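Local coordinates for putative peptide ABC-transport system periplasmic peptide-binding protein (Campylobacter jejuni, PDB 4OEV) that binds nickel(II) outside the cytoplasm, here together with oxalate, and probably hands it to an ABC-type importer, at residues Pro3-Ile9 / Val489-Lys494. Sequence-based numbering, arbitrary orientation.
Sequences PKDTLII and VYEWSK
K494, the last residue of the chain, runs its extended side chain up to the type I turn P3-T6. Its NZ lies 2.7 Å from the O of T6, and a C=O...N angle of 173° puts the ammonium group almost straight off the end of that carbonyl. A weak bond from the same NZ to P3 O and a salt bridge to D213 add two further holds on it.

The apolar part packs tightly beside it. I9 CD1 comes within 3.5 Å of W492 CZ3, the two side chains crossing at roughly a right angle, while L7 CD1 rests 3.6 Å from W492 CB. V489 CG2 is 4.0 Å from both L7 CD1 and I9 CD1; it is the branch trans to the V489 backbone N, which sets it between the two strand residues. The indole NH is turned to N488, leaving the benzene part of the ring to the strand.

The outer side is looser. Exposed K4, bent at chi4 (90°), brings NZ to 3.1 Å from K494 O, a hydrogen bond of poor direction, with a C=O...N angle of only 96° and the donor tilted from the carbonyl plane; the bond from K4 NZ to OXT, part of a salt bridge, is weak. One water links K494 N to K4 O.

Together these contacts join the C-terminal end of the chain to the segment just after its N-terminus: the tail lies against strand 6-11, the outermost of a mixed four-stranded sheet in this family 5 solute-binding protein.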
ATOM      1  N   PRO A   3      14.323 -19.223 -20.188  1.00 62.90           N
ATOM      2  CA  PRO A   3      14.366 -18.887 -21.621  1.00 63.25           C
ATOM      3  C   PRO A   3      14.290 -17.372 -21.828  1.00 60.93           C
ATOM      4  O   PRO A   3      13.765 -16.638 -20.980  1.00 57.67           O
ATOM      5  CB  PRO A   3      13.121 -19.564 -22.204  1.00 66.97           C
ATOM      6  CG  PRO A   3      12.602 -20.477 -21.172  1.00 67.12           C
ATOM      7  CD  PRO A   3      13.365 -20.305 -19.890  1.00 64.21           C
ATOM      8  N   LYS A   4      14.791 -16.924 -22.967  1.00 60.53           N
ATOM      9  CA  LYS A   4      14.845 -15.511 -23.294  1.00 63.87           C
ATOM     10  C   LYS A   4      13.428 -14.921 -23.462  1.00 62.15           C
ATOM     11  O   LYS A   4      13.225 -13.715 -23.319  1.00 62.36           O
ATOM     12  CB  LYS A   4      15.713 -15.350 -24.552  1.00 74.23           C
ATOM     13  CG  LYS A   4      16.121 -13.938 -24.947  1.00 79.62           C
ATOM     14  CD  LYS A   4      16.738 -13.928 -26.354  1.00 85.03           C
ATOM     15  CE  LYS A   4      16.559 -12.598 -27.096  1.00 87.26           C
ATOM     16  NZ  LYS A   4      17.737 -11.706 -26.787  1.00 86.78           N
ATOM     17  N   ASP A   5      12.443 -15.774 -23.716  1.00 59.99           N
ATOM     18  CA  ASP A   5      11.081 -15.292 -23.986  1.00 61.09           C
ATOM     19  C   ASP A   5      10.194 -15.339 -22.754  1.00 58.30           C
ATOM     20  O   ASP A   5       8.994 -15.060 -22.827  1.00 56.14           O
ATOM     21  CB  ASP A   5      10.463 -16.103 -25.135  1.00 66.11           C
ATOM     22  CG  ASP A   5      10.018 -17.509 -24.715  1.00 69.21           C
ATOM     23  OD1 ASP A   5      10.427 -18.023 -23.658  1.00 66.77           O
ATOM     24  OD2 ASP A   5       9.295 -18.149 -25.497  1.00 73.86           O
ATOM     25  N   THR A   6      10.801 -15.656 -21.612  1.00 55.76           N
ATOM     26  CA  THR A   6      10.080 -15.798 -20.354  1.00 54.85           C
ATOM     27  C   THR A   6      10.679 -14.860 -19.297  1.00 53.58           C
ATOM     28  O   THR A   6      11.902 -14.813 -19.166  1.00 51.11           O
ATOM     29  CB  THR A   6      10.156 -17.256 -19.824  1.00 64.61           C
ATOM     30  OG1 THR A   6       9.592 -18.167 -20.773  1.00 66.25           O
ATOM     31  CG2 THR A   6       9.452 -17.402 -18.487  1.00 63.15           C
ATOM     32  N   LEU A   7       9.819 -14.109 -18.590  1.00 51.26           N
ATOM     33  CA  LEU A   7      10.229 -13.294 -17.439  1.00 52.76           C
ATOM     34  C   LEU A   7       9.714 -13.957 -16.175  1.00 50.28           C
ATOM     35  O   LEU A   7       8.553 -14.280 -16.089  1.00 48.42           O
ATOM     36  CB  LEU A   7       9.657 -11.876 -17.516  1.00 56.29           C
ATOM     37  CG  LEU A   7      10.450 -10.853 -18.336  1.00 62.35           C
ATOM     38  CD1 LEU A   7       9.814  -9.467 -18.277  1.00 62.45           C
ATOM     39  CD2 LEU A   7      11.924 -10.828 -17.931  1.00 65.75           C
ATOM     40  N   ILE A   8      10.564 -14.179 -15.176  1.00 49.09           N
ATOM     41  CA  ILE A   8      10.052 -14.713 -13.921  1.00 47.09           C
ATOM     42  C   ILE A   8      10.373 -13.733 -12.832  1.00 45.25           C
ATOM     43  O   ILE A   8      11.534 -13.461 -12.566  1.00 43.53           O
ATOM     44  CB  ILE A   8      10.637 -16.078 -13.572  1.00 45.47           C
ATOM     45  CG1 ILE A   8      10.509 -17.024 -14.765  1.00 46.54           C
ATOM     46  CG2 ILE A   8       9.997 -16.618 -12.290  1.00 43.72           C
ATOM     47  CD1 ILE A   8      10.793 -18.430 -14.457  1.00 47.33           C
ATOM     48  N   ILE A   9       9.336 -13.172 -12.222  1.00 46.19           N
ATOM     49  CA  ILE A   9       9.533 -12.135 -11.206  1.00 43.24           C
ATOM     50  C   ILE A   9       8.951 -12.545  -9.871  1.00 39.93           C
ATOM     51  O   ILE A   9       7.791 -12.922  -9.780  1.00 38.71           O
ATOM     52  CB  ILE A   9       8.879 -10.807 -11.608  1.00 45.35           C
ATOM     53  CG1 ILE A   9       9.315 -10.363 -13.008  1.00 47.20           C
ATOM     54  CG2 ILE A   9       9.112  -9.726 -10.556  1.00 44.66           C
ATOM     55  CD1 ILE A   9       8.643  -9.083 -13.414  1.00 46.44           C
ATOM     56  N   VAL A 489       6.379  -3.404 -16.877  1.00 45.48           N
ATOM     57  CA  VAL A 489       6.911  -4.728 -17.189  1.00 46.38           C
ATOM     58  C   VAL A 489       6.702  -5.113 -18.669  1.00 46.15           C
ATOM     59  O   VAL A 489       7.514  -5.832 -19.240  1.00 44.52           O
ATOM     60  CB  VAL A 489       6.294  -5.811 -16.283  1.00 45.01           C
ATOM     61  CG1 VAL A 489       4.800  -5.926 -16.542  1.00 46.44           C
ATOM     62  CG2 VAL A 489       7.008  -7.146 -16.511  1.00 48.47           C
ATOM     63  N   TYR A 490       5.661  -4.584 -19.315  1.00 50.12           N
ATOM     64  CA  TYR A 490       5.450  -4.904 -20.718  1.00 48.82           C
ATOM     65  C   TYR A 490       6.524  -4.315 -21.645  1.00 50.77           C
ATOM     66  O   TYR A 490       6.487  -4.544 -22.858  1.00 53.83           O
ATOM     67  CB  TYR A 490       4.041  -4.429 -21.191  1.00 51.65           C
ATOM     68  CG  TYR A 490       3.694  -2.970 -20.897  1.00 50.43           C
ATOM     69  CD1 TYR A 490       4.044  -1.958 -21.781  1.00 53.06           C
ATOM     70  CD2 TYR A 490       3.020  -2.615 -19.722  1.00 51.76           C
ATOM     71  CE1 TYR A 490       3.726  -0.633 -21.525  1.00 56.23           C
ATOM     72  CE2 TYR A 490       2.690  -1.295 -19.454  1.00 52.14           C
ATOM     73  CZ  TYR A 490       3.048  -0.311 -20.356  1.00 57.81           C
ATOM     74  OH  TYR A 490       2.737   1.006 -20.093  1.00 61.06           O
ATOM     75  N   GLU A 491       7.427  -3.505 -21.111  1.00 49.91           N
ATOM     76  CA  GLU A 491       8.538  -2.983 -21.904  1.00 51.27           C
ATOM     77  C   GLU A 491       9.819  -3.754 -21.584  1.00 51.04           C
ATOM     78  O   GLU A 491      10.853  -3.506 -22.205  1.00 50.54           O
ATOM     79  CB  GLU A 491       8.745  -1.486 -21.642  1.00 50.42           C
ATOM     80  CG  GLU A 491       7.511  -0.651 -21.897  1.00 54.57           C
ATOM     81  CD  GLU A 491       7.767   0.845 -21.770  1.00 58.89           C
ATOM     82  OE1 GLU A 491       8.511   1.248 -20.855  1.00 56.12           O
ATOM     83  OE2 GLU A 491       7.212   1.634 -22.562  1.00 62.03           O
ATOM     84  N   TRP A 492       9.757  -4.676 -20.621  1.00 48.30           N
ATOM     85  CA  TRP A 492      10.979  -5.406 -20.215  1.00 48.00           C
ATOM     86  C   TRP A 492      11.275  -6.515 -21.204  1.00 49.66           C
ATOM     87  O   TRP A 492      10.345  -7.115 -21.741  1.00 53.55           O
ATOM     88  CB  TRP A 492      10.849  -6.024 -18.818  1.00 45.23           C
ATOM     89  CG  TRP A 492      10.595  -5.093 -17.674  1.00 46.47           C
ATOM     90  CD1 TRP A 492      10.279  -3.772 -17.737  1.00 47.46           C
ATOM     91  CD2 TRP A 492      10.659  -5.422 -16.268  1.00 46.37           C
ATOM     92  NE1 TRP A 492      10.116  -3.261 -16.461  1.00 46.86           N
ATOM     93  CE2 TRP A 492      10.351  -4.253 -15.549  1.00 45.27           C
ATOM     94  CE3 TRP A 492      10.958  -6.594 -15.554  1.00 47.59           C
ATOM     95  CZ2 TRP A 492      10.311  -4.217 -14.143  1.00 42.92           C
ATOM     96  CZ3 TRP A 492      10.923  -6.560 -14.163  1.00 46.07           C
ATOM     97  CH2 TRP A 492      10.598  -5.376 -13.475  1.00 42.50           C
ATOM     98  N   SER A 493      12.559  -6.793 -21.453  1.00 49.27           N
ATOM     99  CA  SER A 493      12.936  -7.894 -22.326  1.00 52.41           C
ATOM    100  C   SER A 493      14.368  -8.383 -22.087  1.00 55.11           C
ATOM    101  O   SER A 493      15.173  -7.729 -21.414  1.00 56.05           O
ATOM    102  CB  SER A 493      12.807  -7.504 -23.805  1.00 54.59           C
ATOM    103  OG  SER A 493      13.764  -6.517 -24.133  1.00 53.87           O
ATOM    104  N   LYS A 494      14.660  -9.555 -22.638  1.00 55.80           N
ATOM    105  CA  LYS A 494      16.003 -10.123 -22.582  1.00 58.73           C
ATOM    106  C   LYS A 494      16.599 -10.142 -23.969  1.00 63.28           C
ATOM    107  O   LYS A 494      15.849 -10.142 -24.963  1.00 62.86           O
ATOM    108  CB  LYS A 494      15.972 -11.516 -21.995  1.00 58.80           C
ATOM    109  CG  LYS A 494      15.522 -11.528 -20.557  1.00 58.80           C
ATOM    110  CD  LYS A 494      14.951 -12.883 -20.250  1.00 58.81           C
ATOM    111  CE  LYS A 494      14.902 -13.150 -18.785  1.00 52.06           C
ATOM    112  NZ  LYS A 494      14.553 -14.580 -18.577  1.00 51.14           N
ATOM    113  OXT LYS A 494      17.830 -10.109 -24.085  1.00 65.38           O
TER
HETATM  114  O   HOH W   1      12.307 -10.687 -23.697  1.00 56.89           O